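Long-range contacts in probable csgAB operon transcriptional regulatory protein (Salmonella typhimurium, PDB 5XP0), which acts as the master regulator of curli fimbriae, being needed for csgAB transcription and promoting biofilm formation, and is represented here by its receiver-like regulatory domain: residues 21-26 and 63-68; 35-40 and 123-128; 49-54 and 72-77; 94-99 and 112-117; 100-105 and 139-144. All blocks are in the same frame, centred on the assembly; numbering follows the deposited sequence.

Contact 1. Residues 21-26 and 63-68; sequences LLITKP and VLMDMM
Leu21 accepts a hydrogen bond on its carbonyl O from Leu64 N at 2.8 Å, while its CD2 lies beside Val63 CG2 at 4.2 Å, the two side chains pointing the same way. Leu22 turns to the other face of the sheet and brings CD1 to 3.7 Å from Leu64 O; Leu94 and Leu92 of the next strand extend this apolar layer. Ile23 is held at both ends of its backbone, its N donating to Leu64 O (2.8 Å) and its O accepting from Asp66 N (2.9 Å). This ladder joins the first and third strands of the parallel sheet of a CheY-like receiver domain, their directions only 12° apart. The extended Ile23 chain (chi2 179°) brings CD1 close to both Val63 CG1 (3.6 Å) and Met65 CE (3.9 Å), the latter methyl brought back by bends at chi2 and chi3. Thr24 carries OG1 anti to its backbone N (chi1 -177°) and donates to Asp66 OD2 at 2.6 Å, on the anti lone pair. Asp66 ends the third strand, consistent with the phosphoacceptor position of canonical receivers; its OD1 accepts from Met68 N in an Asx turn and from Asn95 ND2, and Gln29 of the second subunit bonds to OD2.

Contact 2. Residues 35-40 and 123-128; sequences QHLKQS and HVVSGL
Val125 and Leu37 carry the apolar part of this contact, sliding past each other in opposite directions until Val125 CG2 meets Leu37 CD2 at 3.9 Å. The other branch of the leucine, CD1, touches Leu128 CD1 at 3.9 Å, and these two side chains cross at about a right angle. Both leucines also rest on Leu64 of the central sheet, which makes their methyl groups the inner end of the interface. Helix 28-41, which follows the first strand of the receiver fold, and helix 121-132, which follows the fifth, pack on the same side of the parallel sheet; over the two segments their axes approach to 10.6 Å and cross at -49°. Contacts from polar residues lie further out. The His36 ring, whose CG is anti to the backbone N (chi1 -179°), reaches Val125 CG2 through CE1 at 3.9 Å, and Ser40 offers its CB to the same methyl at 4.0 Å. No hydrogen bond crosses the contact; within helix 28-41, Ser40 OG donates to His36 O at 2.8 Å and Ser40 N binds the same oxygen from the opposite face of its plane. The hydroxyl sits above one face of the imidazole of His36, offset toward the rim of the ring.

Contact 3. Residues 49-54 and 72-77; sequences NIQRSL and KKLIHY
The shortest polar bond here, from Arg52 N to Asn49 O at 2.7 Å, closes the turn that sets Ile50 against Leu74, where Ile50 O packs on Leu74 CD2 at 3.5 Å. This type I beta turn, Asn49 to Arg52, leaves the second strand of the receiver fold and packs against the first turns of helix 72-83. Ile50 O also accepts a hydrogen bond from the indole NE1 of Trp78. An Asx turn reinforces the loop: Gln51 N donates to Asn49 OD1 at 2.9 Å, from a position 38° above the plane of the side-chain carbonyl. Both bonds within the turn tie the loop to itself, and between the two segments there is no hydrogen bond; they meet by van der Waals packing, mostly of apolar groups. Leu74 provides its centre. Its two methyls divide the work: CD2 faces the Ile50 carbonyl, and CD1 lies near both Gln51 CG, at 4.1 Å, and Ile50 CG1, at 4.2 Å. Ile50 in turn rests on Ile23 and takes a backbone bond with Thr24, which connects the loop to the strand beside it, while Asp71 OD1 accepts from Leu74 N at the start of the helix. One turn further along, Tyr77 extends its side chain with CG anti to the backbone N (chi1 173°) and reaches the part of the loop after the turn. Ser53 CA approaches the ring obliquely, 4.1 Å from Tyr77 CZ, and the phenol oxygen, Tyr77 OH, ends only 3.2 Å from Ser53 CB.

Contact 4. Residues 94-99 and 112-117; sequences LNTPDD and NGVFYA
Thr96 holds OG1 anti to its carbonyl carbon and beside its backbone N (chi1 -54°), and Tyr116 sets CG likewise (chi1 -63°), the edge of its ring lying against the Thr96 and Pro97 carbonyls. Because hydroxyl and amide of Thr96 lie side by side, both donate to Phe115 O. Thr96 N reaches it in the carbonyl plane at 3.0 Å, whereas Thr96 OG1 comes from 43° above that plane at 3.1 Å. Val114 CG1 packs against the hydroxyl, 3.4 Å from Thr96 OG1, and covers one face of the Tyr116 ring near its rim. Two backbone oxygens meet the edge of this ring, Thr96 O at 3.3 Å from Tyr116 CD1 and Pro97 O, in the ring plane, at 3.4 Å from Tyr116 CE1. The segments lie where the fourth and fifth strands of the receiver sheet end, and the chain beyond strand 90-94 runs steeply across residues 114-117. Two waters complete the junction. One donates to Ala117 O (2.6 Å) and to Asn95 OD1 and accepts from Asn95 N; the other donates to Thr96 O and to Tyr116 O (2.6 Å). Asn95 directs ND2 away to Asp66 OD1, and its OD1 also accepts from Leu28 N of the second subunit. Past the strand ends, then, a carbonyl that accepts two hydrogen bonds and bridging water take over the pairing that regular strand hydrogen bonds provide further back in the sheet.

Contact 5. Residues 100-105 and 139-144; sequences YPYREI and SQKLAS
Tyr102 reaches across to Leu142 and Lys141 along its whole length. Its CB lies 4.2 Å from Leu142 CD1, and CG, anti to the carbonyl carbon (chi1 -76°), approaches the same methyl to 3.6 Å. That methyl sits over the centre of the ring, 3.6 Å from the centroid of Tyr102 and 12° off the ring normal, a CH-pi contact that also takes in CD1, CD2 and CE1. Farther out, Tyr102 CE2 touches Lys141 CE at 3.7 Å, and CZ lies near Leu142 CB and the lysine end. At the tip, Tyr102 OH accepts a hydrogen bond from Lys141 NZ at 2.6 Å. The lysine bends at chi3 and chi4, which folds the ammonium back to the phenol; a positive charge there would be expected to polarise the hydroxyl. The other methyl of Leu142, CD2, meets Ile105 CD1 at 3.9 Å, on the inner side where Val114 of the sheet also packs. Ser139 supplies the N-cap of the second helix, its OG accepting from Leu142 N at 3.1 Å. Helix 102-107 links the fourth and fifth strands, and helix 140-147 is an additional one, following the last helix of the receiver-like fold and docked on helix 102-107 through an aromatic side chain.

Overall arrangement
Contact 1 is the buried core, a parallel strand pair held by backbone hydrogen bonds with apolar side chains on both faces. Contact 4 lies on the same sheet, joined to it by backbone bonds between Met65, Met67 and Leu94, but at the strand ends water enters its polar network. Both touch the second subunit, as does contact 2, where two helices pack without hydrogen bonds between them, both on Leu64 and the second also on Phe115. Contact 3, with its centre about 24 Å from that of contact 2 and on the opposite side of the chain's centre, is a surface contact between loop and helix. Contact 5, partly buried at the edge of the fold, adds a lysine-tyrosine bond and meets contact 4 through Val114, Ile105 and Leu142.

Contact 1. Residues 21-26 and 63-68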
# COMPACT_ATOMS: atom_id res chain seq x y z
N LEU B 21 7.57 -4.73 -11.33
CA LEU B 21 7.80 -5.58 -10.17
C LEU B 21 7.75 -4.67 -8.96
O LEU B 21 8.67 -3.89 -8.72
CB LEU B 21 9.13 -6.30 -10.27
CG LEU B 21 9.45 -7.18 -9.07
CD1 LEU B 21 8.34 -8.18 -8.78
CD2 LEU B 21 10.74 -7.92 -9.35
N LEU B 22 6.64 -4.71 -8.23
CA LEU B 22 6.46 -3.84 -7.10
C LEU B 22 6.93 -4.60 -5.86
O LEU B 22 6.32 -5.59 -5.45
CB LEU B 22 5.01 -3.40 -7.02
CG LEU B 22 4.61 -2.74 -5.69
CD1 LEU B 22 5.37 -1.48 -5.48
CD2 LEU B 22 3.18 -2.40 -5.78
N ILE B 23 8.00 -4.13 -5.27
CA ILE B 23 8.60 -4.80 -4.13
C ILE B 23 8.28 -3.97 -2.91
O ILE B 23 8.81 -2.87 -2.74
CB ILE B 23 10.10 -4.98 -4.30
CG1 ILE B 23 10.40 -5.82 -5.53
CG2 ILE B 23 10.71 -5.65 -3.02
CD1 ILE B 23 11.90 -6.03 -5.79
N THR B 24 7.43 -4.52 -2.05
CA THR B 24 6.88 -3.77 -0.94
C THR B 24 6.33 -4.76 0.09
O THR B 24 6.53 -5.98 -0.01
CB THR B 24 5.80 -2.82 -1.44
OG1 THR B 24 5.30 -2.03 -0.34
CG2 THR B 24 4.72 -3.63 -2.06
N LYS B 25 5.59 -4.23 1.05
CA LYS B 25 4.86 -5.10 1.98
C LYS B 25 3.56 -5.50 1.30
O LYS B 25 2.77 -4.61 0.92
CB LYS B 25 4.53 -4.35 3.26
CG LYS B 25 3.61 -5.15 4.21
CD LYS B 25 3.28 -4.34 5.46
CE LYS B 25 4.40 -4.22 6.44
NZ LYS B 25 3.84 -3.88 7.80
N PRO B 26 3.27 -6.79 1.14
CA PRO B 26 2.04 -7.15 0.45
C PRO B 26 0.87 -6.68 1.29
O PRO B 26 0.87 -6.78 2.51
CB PRO B 26 2.10 -8.69 0.33
CG PRO B 26 3.51 -9.04 0.56
CD PRO B 26 4.06 -7.99 1.48
N VAL B 63 11.66 -2.42 -11.53
CA VAL B 63 11.47 -2.68 -10.11
C VAL B 63 11.05 -1.39 -9.44
O VAL B 63 11.70 -0.36 -9.59
CB VAL B 63 12.76 -3.22 -9.48
CG1 VAL B 63 12.61 -3.28 -8.01
CG2 VAL B 63 13.16 -4.59 -10.10
N LEU B 64 9.93 -1.42 -8.75
CA LEU B 64 9.54 -0.31 -7.88
C LEU B 64 9.81 -0.75 -6.45
O LEU B 64 9.08 -1.59 -5.92
CB LEU B 64 8.09 0.07 -8.06
CG LEU B 64 7.63 0.64 -9.38
CD1 LEU B 64 6.12 1.00 -9.30
CD2 LEU B 64 8.46 1.84 -9.67
N MET B 65 10.84 -0.17 -5.86
CA MET B 65 11.39 -0.59 -4.56
C MET B 65 10.84 0.32 -3.48
O MET B 65 11.18 1.51 -3.44
CB MET B 65 12.90 -0.47 -4.60
CG MET B 65 13.59 -0.74 -3.26
SD MET B 65 13.30 -2.42 -2.82
CE MET B 65 14.12 -3.30 -4.14
N ASP B 66 10.03 -0.22 -2.57
CA ASP B 66 9.34 0.62 -1.57
C ASP B 66 10.28 1.00 -0.42
O ASP B 66 10.45 0.25 0.53
CB ASP B 66 8.12 -0.11 -1.03
CG ASP B 66 7.22 0.81 -0.18
OD1 ASP B 66 7.65 1.94 0.16
OD2 ASP B 66 6.07 0.42 0.11
N MET B 67 10.77 2.23 -0.46
CA MET B 67 11.74 2.69 0.52
C MET B 67 11.15 2.82 1.91
O MET B 67 11.88 2.75 2.89
CB MET B 67 12.31 4.02 0.06
CG MET B 67 13.18 3.86 -1.13
SD MET B 67 14.66 2.94 -0.82
CE MET B 67 15.53 4.11 0.19
N MET B 68 9.83 2.97 2.04
CA MET B 68 9.25 3.02 3.38
C MET B 68 9.29 1.68 4.08
O MET B 68 9.09 1.63 5.29
CB MET B 68 7.80 3.48 3.31
CG MET B 68 7.55 4.96 3.32
SD MET B 68 5.76 5.27 3.25
CE MET B 68 5.76 7.06 2.92

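Contact 2. Residues 35-40 and 123-128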
# COMPACT_ATOMS: atom_id res chain seq x y z
N GLN B 35 -2.44 -2.56 -9.57
CA GLN B 35 -3.47 -2.65 -10.61
C GLN B 35 -3.63 -1.32 -11.33
O GLN B 35 -3.85 -1.28 -12.55
CB GLN B 35 -4.79 -3.10 -10.02
CG GLN B 35 -4.84 -4.57 -9.65
CD GLN B 35 -6.26 -5.09 -9.49
OE1 GLN B 35 -7.20 -4.57 -10.10
NE2 GLN B 35 -6.43 -6.12 -8.66
N HIS B 36 -3.57 -0.22 -10.59
CA HIS B 36 -3.71 1.09 -11.20
C HIS B 36 -2.56 1.36 -12.16
O HIS B 36 -2.77 1.85 -13.27
CB HIS B 36 -3.75 2.16 -10.11
CG HIS B 36 -3.92 3.53 -10.67
ND1 HIS B 36 -2.97 4.51 -10.54
CD2 HIS B 36 -4.93 4.07 -11.38
CE1 HIS B 36 -3.39 5.61 -11.13
NE2 HIS B 36 -4.58 5.37 -11.64
N LEU B 37 -1.35 0.99 -11.79
CA LEU B 37 -0.22 1.22 -12.69
C LEU B 37 -0.32 0.32 -13.91
O LEU B 37 -0.09 0.76 -15.04
CB LEU B 37 1.11 1.00 -11.94
CG LEU B 37 1.38 1.94 -10.77
CD1 LEU B 37 2.74 1.67 -10.16
CD2 LEU B 37 1.35 3.40 -11.23
N LYS B 38 -0.70 -0.94 -13.72
CA LYS B 38 -0.82 -1.85 -14.85
C LYS B 38 -1.84 -1.34 -15.83
O LYS B 38 -1.60 -1.35 -17.05
CB LYS B 38 -1.20 -3.27 -14.37
CG LYS B 38 -0.04 -4.02 -13.76
CD LYS B 38 -0.51 -5.28 -13.08
CE LYS B 38 -1.11 -6.25 -14.06
NZ LYS B 38 -1.58 -7.47 -13.35
N GLN B 39 -2.99 -0.89 -15.33
CA GLN B 39 -4.05 -0.43 -16.23
C GLN B 39 -3.69 0.89 -16.87
O GLN B 39 -3.96 1.11 -18.05
CB GLN B 39 -5.37 -0.29 -15.48
CG GLN B 39 -6.02 -1.60 -15.15
CD GLN B 39 -7.13 -1.43 -14.13
OE1 GLN B 39 -7.52 -0.31 -13.79
NE2 GLN B 39 -7.67 -2.54 -13.65
N SER B 40 -3.05 1.79 -16.13
CA SER B 40 -2.72 3.08 -16.71
C SER B 40 -1.60 2.95 -17.72
O SER B 40 -1.56 3.72 -18.68
CB SER B 40 -2.28 4.06 -15.62
OG SER B 40 -3.27 4.21 -14.64
N HIS B 123 1.38 11.96 -10.99
CA HIS B 123 2.82 12.21 -10.97
C HIS B 123 3.59 10.91 -11.27
O HIS B 123 4.52 10.86 -12.09
CB HIS B 123 3.17 12.74 -9.56
CG HIS B 123 4.24 13.78 -9.48
ND1 HIS B 123 5.54 13.49 -9.12
CD2 HIS B 123 4.18 15.13 -9.59
CE1 HIS B 123 6.24 14.61 -9.07
NE2 HIS B 123 5.44 15.62 -9.36
N VAL B 124 3.23 9.84 -10.56
CA VAL B 124 4.00 8.61 -10.67
C VAL B 124 3.71 7.91 -12.00
O VAL B 124 4.65 7.43 -12.66
CB VAL B 124 3.75 7.72 -9.44
CG1 VAL B 124 4.42 6.38 -9.57
CG2 VAL B 124 4.30 8.46 -8.22
N VAL B 125 2.44 7.84 -12.43
CA VAL B 125 2.13 7.30 -13.77
C VAL B 125 2.94 8.02 -14.82
O VAL B 125 3.52 7.41 -15.73
CB VAL B 125 0.63 7.43 -14.07
CG1 VAL B 125 0.33 7.23 -15.58
CG2 VAL B 125 -0.16 6.44 -13.22
N SER B 126 2.94 9.35 -14.75
CA SER B 126 3.64 10.13 -15.77
C SER B 126 5.13 9.81 -15.78
O SER B 126 5.74 9.66 -16.83
CB SER B 126 3.40 11.61 -15.54
OG SER B 126 2.14 11.99 -16.07
N GLY B 127 5.73 9.66 -14.61
CA GLY B 127 7.13 9.28 -14.57
C GLY B 127 7.38 7.93 -15.19
O GLY B 127 8.34 7.75 -15.95
N LEU B 128 6.52 6.95 -14.89
CA LEU B 128 6.69 5.62 -15.45
C LEU B 128 6.45 5.59 -16.95
O LEU B 128 7.09 4.81 -17.67
CB LEU B 128 5.76 4.62 -14.72
CG LEU B 128 6.20 4.38 -13.27
CD1 LEU B 128 5.16 3.56 -12.49
CD2 LEU B 128 7.54 3.67 -13.22

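Contact 3. Residues 49-54 and 72-77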
# COMPACT_ATOMS: atom_id res chain seq x y z
N ASN B 49 7.01 -9.59 -1.99
CA ASN B 49 7.28 -9.23 -0.61
C ASN B 49 8.74 -8.84 -0.43
O ASN B 49 9.64 -9.69 -0.57
CB ASN B 49 6.98 -10.42 0.30
CG ASN B 49 6.95 -10.03 1.76
OD1 ASN B 49 7.61 -9.08 2.19
ND2 ASN B 49 6.14 -10.74 2.52
N ILE B 50 8.97 -7.58 -0.06
CA ILE B 50 10.31 -7.02 0.15
C ILE B 50 11.10 -7.80 1.18
O ILE B 50 12.35 -7.77 1.16
CB ILE B 50 10.18 -5.55 0.58
CG1 ILE B 50 11.55 -4.89 0.59
CG2 ILE B 50 9.49 -5.42 1.97
CD1 ILE B 50 11.47 -3.36 0.64
N GLN B 51 10.42 -8.50 2.08
CA GLN B 51 11.12 -9.32 3.07
C GLN B 51 11.36 -10.73 2.60
O GLN B 51 11.93 -11.52 3.35
CB GLN B 51 10.36 -9.31 4.40
CG GLN B 51 10.25 -7.90 4.93
CD GLN B 51 10.06 -7.84 6.43
OE1 GLN B 51 10.90 -7.28 7.14
NE2 GLN B 51 8.98 -8.41 6.92
N ARG B 52 10.98 -11.08 1.37
CA ARG B 52 11.27 -12.41 0.87
C ARG B 52 12.29 -12.35 -0.26
O ARG B 52 12.36 -11.37 -1.01
CB ARG B 52 10.01 -13.15 0.43
CG ARG B 52 9.22 -13.56 1.67
CD ARG B 52 8.17 -14.63 1.47
NE ARG B 52 7.49 -14.91 2.74
CZ ARG B 52 7.99 -15.67 3.71
NH1 ARG B 52 9.18 -16.24 3.57
NH2 ARG B 52 7.31 -15.86 4.83
N SER B 53 13.11 -13.39 -0.32
CA SER B 53 14.15 -13.51 -1.32
C SER B 53 13.53 -13.73 -2.69
O SER B 53 12.41 -14.20 -2.82
CB SER B 53 15.10 -14.66 -0.99
OG SER B 53 14.40 -15.89 -0.86
N LEU B 54 14.29 -13.39 -3.72
CA LEU B 54 13.84 -13.64 -5.08
C LEU B 54 14.97 -14.22 -5.92
O LEU B 54 16.09 -13.69 -5.91
CB LEU B 54 13.32 -12.35 -5.72
CG LEU B 54 12.76 -12.50 -7.12
CD1 LEU B 54 11.87 -13.76 -7.28
CD2 LEU B 54 11.98 -11.24 -7.45
N LYS B 72 18.31 -0.75 6.61
CA LYS B 72 19.65 -0.85 6.05
C LYS B 72 19.90 -2.27 5.56
O LYS B 72 20.54 -2.48 4.53
CB LYS B 72 20.69 -0.45 7.10
CG LYS B 72 22.15 -0.60 6.63
CD LYS B 72 23.15 -0.35 7.77
CE LYS B 72 24.58 -0.21 7.26
NZ LYS B 72 25.15 -1.50 6.77
N LYS B 73 19.37 -3.26 6.28
CA LYS B 73 19.60 -4.65 5.91
C LYS B 73 18.95 -4.95 4.56
O LYS B 73 19.58 -5.51 3.66
CB LYS B 73 19.02 -5.55 7.00
CG LYS B 73 19.84 -5.55 8.28
CD LYS B 73 19.11 -6.27 9.42
CE LYS B 73 19.88 -6.17 10.73
NZ LYS B 73 21.17 -6.90 10.71
N LEU B 74 17.70 -4.53 4.38
CA LEU B 74 16.96 -4.84 3.17
C LEU B 74 17.51 -4.06 1.98
O LEU B 74 17.51 -4.55 0.84
CB LEU B 74 15.47 -4.56 3.39
CG LEU B 74 14.70 -5.59 4.23
CD1 LEU B 74 13.26 -5.17 4.39
CD2 LEU B 74 14.75 -7.01 3.66
N ILE B 75 17.95 -2.82 2.22
CA ILE B 75 18.60 -2.06 1.16
C ILE B 75 19.82 -2.81 0.69
O ILE B 75 20.01 -3.07 -0.51
CB ILE B 75 18.93 -0.64 1.67
CG1 ILE B 75 17.63 0.20 1.79
CG2 ILE B 75 19.97 0.04 0.79
CD1 ILE B 75 17.81 1.54 2.50
N HIS B 76 20.67 -3.23 1.63
CA HIS B 76 21.84 -4.00 1.25
C HIS B 76 21.45 -5.29 0.53
O HIS B 76 22.10 -5.70 -0.44
CB HIS B 76 22.69 -4.32 2.48
CG HIS B 76 23.92 -5.09 2.15
ND1 HIS B 76 24.12 -6.39 2.57
CD2 HIS B 76 25.01 -4.77 1.41
CE1 HIS B 76 25.28 -6.83 2.12
NE2 HIS B 76 25.84 -5.86 1.41
N TYR B 77 20.45 -5.99 1.06
CA TYR B 77 20.05 -7.22 0.41
C TYR B 77 19.56 -6.95 -1.01
O TYR B 77 20.04 -7.57 -1.97
CB TYR B 77 18.96 -7.94 1.21
CG TYR B 77 18.46 -9.11 0.43
CD1 TYR B 77 19.14 -10.31 0.45
CD2 TYR B 77 17.34 -9.00 -0.36
CE1 TYR B 77 18.71 -11.38 -0.27
CE2 TYR B 77 16.90 -10.05 -1.09
CZ TYR B 77 17.59 -11.25 -1.04
OH TYR B 77 17.16 -12.32 -1.76

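Contact 4. Residues 94-99 and 112-117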
# COMPACT_ATOMS: atom_id res chain seq x y z
N LEU B 94 10.46 4.00 -4.60
CA LEU B 94 9.13 4.46 -4.32
C LEU B 94 9.04 4.92 -2.88
O LEU B 94 9.75 4.40 -2.01
CB LEU B 94 8.15 3.30 -4.58
CG LEU B 94 6.66 3.57 -4.52
CD1 LEU B 94 6.26 4.32 -5.78
CD2 LEU B 94 5.89 2.22 -4.40
N ASN B 95 8.18 5.90 -2.62
CA ASN B 95 7.95 6.42 -1.26
C ASN B 95 9.26 6.82 -0.61
O ASN B 95 9.51 6.52 0.56
CB ASN B 95 7.22 5.42 -0.37
CG ASN B 95 5.85 5.05 -0.87
OD1 ASN B 95 5.05 5.90 -1.29
ND2 ASN B 95 5.56 3.75 -0.83
N THR B 96 10.12 7.50 -1.37
CA THR B 96 11.47 7.80 -0.92
C THR B 96 11.48 8.93 0.08
O THR B 96 10.84 9.97 -0.15
CB THR B 96 12.38 8.18 -2.09
OG1 THR B 96 12.33 7.17 -3.10
CG2 THR B 96 13.80 8.33 -1.58
N PRO B 97 12.20 8.79 1.19
CA PRO B 97 12.30 9.90 2.13
C PRO B 97 12.81 11.13 1.41
O PRO B 97 13.77 11.07 0.62
CB PRO B 97 13.30 9.41 3.18
CG PRO B 97 13.19 7.96 3.14
CD PRO B 97 12.85 7.58 1.72
N ASP B 98 12.17 12.26 1.68
CA ASP B 98 12.84 13.51 1.35
C ASP B 98 14.22 13.38 1.97
O ASP B 98 14.38 12.77 3.03
CB ASP B 98 12.06 14.70 1.91
CG ASP B 98 10.67 14.81 1.33
OD1 ASP B 98 10.55 15.01 0.10
OD2 ASP B 98 9.69 14.68 2.09
N ASP B 99 15.23 13.88 1.28
CA ASP B 99 16.59 13.96 1.82
C ASP B 99 17.21 12.57 2.02
O ASP B 99 18.21 12.44 2.75
CB ASP B 99 16.68 14.77 3.12
CG ASP B 99 16.01 14.11 4.32
OD1 ASP B 99 15.13 14.75 4.93
OD2 ASP B 99 16.35 12.94 4.64
N ASN B 112 17.13 4.22 -12.05
CA ASN B 112 16.47 4.96 -13.13
C ASN B 112 15.49 6.02 -12.66
O ASN B 112 14.96 6.74 -13.50
CB ASN B 112 15.72 3.99 -14.05
CG ASN B 112 16.60 3.42 -15.12
OD1 ASN B 112 16.50 3.81 -16.26
ND2 ASN B 112 17.46 2.47 -14.76
N GLY B 113 15.21 6.14 -11.38
CA GLY B 113 14.31 7.19 -10.95
C GLY B 113 14.06 7.09 -9.47
O GLY B 113 14.38 6.08 -8.83
N VAL B 114 13.50 8.16 -8.94
CA VAL B 114 13.19 8.30 -7.54
C VAL B 114 11.84 8.98 -7.44
O VAL B 114 11.66 10.09 -7.93
CB VAL B 114 14.24 9.12 -6.78
CG1 VAL B 114 13.79 9.24 -5.36
CG2 VAL B 114 15.61 8.47 -6.90
N PHE B 115 10.88 8.31 -6.82
CA PHE B 115 9.58 8.89 -6.55
C PHE B 115 9.51 9.28 -5.08
O PHE B 115 9.77 8.45 -4.21
CB PHE B 115 8.48 7.87 -6.87
CG PHE B 115 8.38 7.57 -8.32
CD1 PHE B 115 7.97 8.54 -9.20
CD2 PHE B 115 8.69 6.31 -8.81
CE1 PHE B 115 7.90 8.29 -10.55
CE2 PHE B 115 8.60 6.03 -10.14
CZ PHE B 115 8.20 7.04 -11.02
N TYR B 116 9.15 10.52 -4.80
CA TYR B 116 8.96 10.97 -3.41
C TYR B 116 7.49 11.07 -2.99
O TYR B 116 7.17 10.96 -1.80
CB TYR B 116 9.60 12.36 -3.23
CG TYR B 116 11.06 12.39 -3.45
CD1 TYR B 116 11.93 12.04 -2.42
CD2 TYR B 116 11.59 12.80 -4.67
CE1 TYR B 116 13.28 12.07 -2.61
CE2 TYR B 116 12.94 12.83 -4.86
CZ TYR B 116 13.78 12.46 -3.83
OH TYR B 116 15.12 12.51 -4.04
N ALA B 117 6.59 11.29 -3.95
CA ALA B 117 5.23 11.70 -3.64
C ALA B 117 4.46 10.53 -3.05
O ALA B 117 4.50 9.42 -3.58
CB ALA B 117 4.50 12.21 -4.89
O HOH W 1 6.02 7.31 -3.87
O HOH W 2 8.31 11.14 0.50

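Contact 5. Residues 100-105 and 139-144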
# COMPACT_ATOMS: atom_id res chain seq x y z
N TYR B 100 16.65 11.52 1.44
CA TYR B 100 17.46 10.33 1.22
C TYR B 100 18.68 10.81 0.44
O TYR B 100 18.50 11.50 -0.59
CB TYR B 100 16.69 9.27 0.45
CG TYR B 100 17.37 7.94 0.25
CD1 TYR B 100 17.88 7.21 1.31
CD2 TYR B 100 17.48 7.39 -1.02
CE1 TYR B 100 18.50 5.99 1.11
CE2 TYR B 100 18.11 6.19 -1.23
CZ TYR B 100 18.60 5.48 -0.16
OH TYR B 100 19.22 4.25 -0.38
N PRO B 101 19.90 10.56 0.90
CA PRO B 101 21.05 11.25 0.30
C PRO B 101 21.29 10.83 -1.15
O PRO B 101 21.07 9.68 -1.54
CB PRO B 101 22.23 10.85 1.20
CG PRO B 101 21.61 10.44 2.49
CD PRO B 101 20.29 9.84 2.14
N TYR B 102 21.76 11.78 -1.94
CA TYR B 102 22.14 11.50 -3.32
C TYR B 102 23.20 10.41 -3.41
O TYR B 102 23.17 9.56 -4.31
CB TYR B 102 22.67 12.78 -3.97
CG TYR B 102 21.61 13.78 -4.35
CD1 TYR B 102 20.28 13.61 -4.02
CD2 TYR B 102 21.98 14.89 -5.12
CE1 TYR B 102 19.32 14.55 -4.41
CE2 TYR B 102 21.05 15.81 -5.51
CZ TYR B 102 19.74 15.65 -5.17
OH TYR B 102 18.87 16.61 -5.59
N ARG B 103 24.16 10.44 -2.50
CA ARG B 103 25.19 9.41 -2.45
C ARG B 103 24.58 8.02 -2.30
O ARG B 103 25.10 7.04 -2.85
CB ARG B 103 26.14 9.66 -1.28
CG ARG B 103 26.52 11.12 -1.04
CD ARG B 103 27.40 11.27 0.19
NE ARG B 103 26.71 10.88 1.42
CZ ARG B 103 26.07 11.71 2.24
NH1 ARG B 103 26.01 13.01 1.98
NH2 ARG B 103 25.48 11.24 3.33
N GLU B 104 23.47 7.93 -1.58
CA GLU B 104 22.81 6.63 -1.40
C GLU B 104 22.04 6.23 -2.64
O GLU B 104 22.07 5.07 -3.05
CB GLU B 104 21.86 6.67 -0.20
CG GLU B 104 22.49 7.13 1.11
CD GLU B 104 23.85 6.55 1.32
OE1 GLU B 104 24.03 5.34 1.06
OE2 GLU B 104 24.76 7.30 1.74
N ILE B 105 21.32 7.17 -3.25
CA ILE B 105 20.62 6.86 -4.49
C ILE B 105 21.59 6.31 -5.54
O ILE B 105 21.30 5.30 -6.20
CB ILE B 105 19.91 8.12 -4.99
CG1 ILE B 105 18.77 8.46 -4.05
CG2 ILE B 105 19.42 7.92 -6.41
CD1 ILE B 105 18.30 9.88 -4.16
N SER B 139 15.07 14.60 -10.55
CA SER B 139 15.13 16.05 -10.64
C SER B 139 16.35 16.47 -11.45
O SER B 139 17.30 15.71 -11.63
CB SER B 139 15.18 16.68 -9.25
OG SER B 139 16.35 16.29 -8.57
N GLN B 140 16.31 17.70 -11.96
CA GLN B 140 17.47 18.20 -12.69
C GLN B 140 18.72 18.13 -11.82
O GLN B 140 19.79 17.74 -12.28
CB GLN B 140 17.22 19.62 -13.19
CG GLN B 140 16.29 19.72 -14.39
CD GLN B 140 16.94 19.22 -15.66
OE1 GLN B 140 18.14 19.37 -15.84
NE2 GLN B 140 16.14 18.63 -16.54
N LYS B 141 18.59 18.44 -10.53
CA LYS B 141 19.79 18.46 -9.70
C LYS B 141 20.31 17.04 -9.45
O LYS B 141 21.53 16.80 -9.46
CB LYS B 141 19.49 19.19 -8.39
CG LYS B 141 20.71 19.69 -7.65
CD LYS B 141 20.33 20.37 -6.32
CE LYS B 141 20.15 19.40 -5.17
NZ LYS B 141 18.72 19.11 -4.85
N LEU B 142 19.41 16.07 -9.27
CA LEU B 142 19.88 14.72 -9.02
C LEU B 142 20.47 14.10 -10.28
O LEU B 142 21.53 13.45 -10.22
CB LEU B 142 18.75 13.87 -8.44
CG LEU B 142 19.08 12.39 -8.21
CD1 LEU B 142 20.36 12.25 -7.41
CD2 LEU B 142 17.89 11.74 -7.51
N ALA B 143 19.82 14.31 -11.44
CA ALA B 143 20.39 13.84 -12.71
C ALA B 143 21.79 14.39 -12.90
O ALA B 143 22.67 13.68 -13.39
CB ALA B 143 19.52 14.25 -13.91
N SER B 144 22.00 15.67 -12.56
CA SER B 144 23.32 16.26 -12.73
C SER B 144 24.33 15.60 -11.80
O SER B 144 25.47 15.31 -12.20
CB SER B 144 23.30 17.77 -12.48
OG SER B 144 24.62 18.31 -12.69